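Local coordinates for protein acetyl-xylan esterase (PDB 2CC0) that removes acetyl groups from xylan as a metal-ion-dependent family 4 carbohydrate esterase, in plant cell-wall degradation, at residues 137-142 / 162-167. Numbering follows the deposited sequence.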
loop_
_atom_site.group_PDB
_atom_site.type_symbol
_atom_site.label_atom_id
_atom_site.label_comp_id
_atom_site.label_asym_id
_atom_site.label_seq_id
_atom_site.Cartn_x
_atom_site.Cartn_y
_atom_site.Cartn_z
ATOM N N ASP A 137 19.369 -4.760 18.165
ATOM C CA ASP A 137 19.987 -3.799 17.254
ATOM C C ASP A 137 19.394 -3.840 15.862
ATOM O O ASP A 137 19.156 -2.790 15.271
ATOM C CB ASP A 137 21.483 -4.067 17.122
ATOM C CG ASP A 137 22.288 -3.563 18.299
ATOM O OD1 ASP A 137 21.784 -2.782 19.133
ATOM O OD2 ASP A 137 23.479 -3.939 18.364
ATOM N N ALA A 138 19.205 -5.049 15.329
ATOM C CA ALA A 138 18.718 -5.227 13.968
ATOM C C ALA A 138 17.269 -4.716 13.846
ATOM O O ALA A 138 16.889 -4.132 12.828
ATOM C CB ALA A 138 18.841 -6.686 13.531
ATOM N N ILE A 139 16.480 -4.928 14.899
ATOM C CA ILE A 139 15.065 -4.485 14.906
ATOM C C ILE A 139 15.011 -2.955 14.892
ATOM O O ILE A 139 14.228 -2.358 14.135
ATOM C CB ILE A 139 14.308 -5.084 16.139
ATOM C CG1 ILE A 139 14.240 -6.616 16.033
ATOM C CG2 ILE A 139 12.894 -4.462 16.324
ATOM C CD1 ILE A 139 13.885 -7.320 17.367
ATOM N N VAL A 140 15.814 -2.314 15.748
ATOM C CA VAL A 140 15.886 -0.859 15.789
ATOM C C VAL A 140 16.341 -0.301 14.435
ATOM O O VAL A 140 15.783 0.696 13.956
ATOM C CB VAL A 140 16.812 -0.352 16.934
ATOM C CG1 VAL A 140 16.926 1.180 16.901
ATOM C CG2 VAL A 140 16.249 -0.826 18.312
ATOM N N GLN A 141 17.343 -0.949 13.829
ATOM C CA GLN A 141 17.840 -0.591 12.501
ATOM C C GLN A 141 16.730 -0.666 11.442
ATOM O O GLN A 141 16.615 0.198 10.568
ATOM C CB GLN A 141 19.001 -1.512 12.119
ATOM C CG GLN A 141 19.609 -1.233 10.740
ATOM C CD GLN A 141 20.110 0.212 10.563
ATOM O OE1 GLN A 141 20.144 0.733 9.447
ATOM N NE2 GLN A 141 20.501 0.850 11.659
ATOM N N ALA A 142 15.909 -1.718 11.521
ATOM C CA ALA A 142 14.776 -1.870 10.579
ATOM C C ALA A 142 13.811 -0.681 10.730
ATOM O O ALA A 142 13.361 -0.106 9.747
ATOM C CB ALA A 142 14.050 -3.196 10.822
ATOM N N LEU A 162 10.363 -6.580 22.591
ATOM C CA LEU A 162 10.073 -5.858 23.838
ATOM C C LEU A 162 11.271 -4.986 24.252
ATOM O O LEU A 162 11.099 -3.831 24.628
ATOM C CB LEU A 162 9.728 -6.850 24.946
ATOM C CG LEU A 162 9.484 -6.214 26.319
ATOM C CD1 LEU A 162 8.226 -5.313 26.311
ATOM C CD2 LEU A 162 9.338 -7.313 27.353
ATOM N N ALA A 163 12.488 -5.537 24.147
ATOM C CA ALA A 163 13.694 -4.803 24.560
ATOM C C ALA A 163 13.959 -3.574 23.686
ATOM O O ALA A 163 14.568 -2.592 24.129
ATOM C CB ALA A 163 14.883 -5.715 24.520
ATOM N N ALA A 164 13.504 -3.656 22.434
ATOM C CA ALA A 164 13.710 -2.602 21.439
ATOM C C ALA A 164 12.837 -1.369 21.620
ATOM O O ALA A 164 13.144 -0.310 21.070
ATOM C CB ALA A 164 13.489 -3.191 20.015
ATOM N N ILE A 165 11.740 -1.492 22.368
ATOM C CA ILE A 165 10.731 -0.421 22.370
ATOM C C ILE A 165 11.294 0.989 22.703
ATOM O O ILE A 165 11.045 1.928 21.957
ATOM C CB ILE A 165 9.486 -0.775 23.223
ATOM C CG1 ILE A 165 8.810 -2.051 22.707
ATOM C CG2 ILE A 165 8.523 0.404 23.307
ATOM C CD1 ILE A 165 8.423 -2.050 21.209
ATOM N N PRO A 166 12.055 1.145 23.816
ATOM C CA PRO A 166 12.578 2.505 24.045
ATOM C C PRO A 166 13.436 3.066 22.895
ATOM O O PRO A 166 13.250 4.221 22.508
ATOM C CB PRO A 166 13.399 2.375 25.349
ATOM C CG PRO A 166 12.895 1.130 25.990
ATOM C CD PRO A 166 12.474 0.199 24.863
ATOM N N ARG A 167 14.335 2.258 22.335
ATOM C CA ARG A 167 15.151 2.696 21.199
ATOM C C ARG A 167 14.350 2.927 19.921
ATOM O O ARG A 167 14.721 3.772 19.095
ATOM C CB ARG A 167 16.294 1.727 20.945
ATOM C CG ARG A 167 17.425 1.899 21.965
ATOM C CD ARG A 167 18.401 0.744 21.869
ATOM N NE ARG A 167 19.152 0.742 20.613
ATOM C CZ ARG A 167 19.776 -0.330 20.118
ATOM N NH1 ARG A 167 19.750 -1.491 20.774
ATOM N NH2 ARG A 167 20.429 -0.244 18.964
#
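Arg167 reaches from helix 159-174 across the side chain of Val140 to the carboxylate of Asp137, so that one arginine makes both an apolar and a charged contact with helix 136-144. Its chain bends at chi3, and the guanidinium grips Asp137 end-on in a salt bridge, NH1 and NH2 each donating to the single oxygen OD1 at 2.9 Å. OD1 lies close to the guanidinium plane, but the carboxylate is turned 80° against that plane; NH1 meets OD1 nearly along its C-O bond, whereas NH2 comes from above the carboxylate. Both bonds are noticeably bent, as expected when two donors share one acceptor. Val140 covers one face of the guanidinium: CG2 stands 3.9 Å above its plane, over the centre, and also touches Arg167 CB at 3.7 Å. With CG1 anti to the backbone N (chi1 177°), that branch lies 4.1 Å from Arg167 CB. An alanine in place of Arg167 would probably leave the Asp137 carboxylate without its charged mate and uncover Val140 CG2 on the side where the guanidinium had lain. Deeper in, Ala164 CB meets Ile139 CG2 at 3.9 Å and Val140 CG2 at 4.0 Å; the small alanine lies where the backbones come nearest, Val140 CA being 6.3 Å from Ala164 CA. The segment axes cross at -46°, 9.2 Å apart. Helix 136-144 links the paired parallel strands 126-127 and 151-155, and helix 159-174 leads on to strand 177-179, consistent with the barrel-like beta/alpha fold of polysaccharide deacetylases; Ile165 packs against helix 19-28.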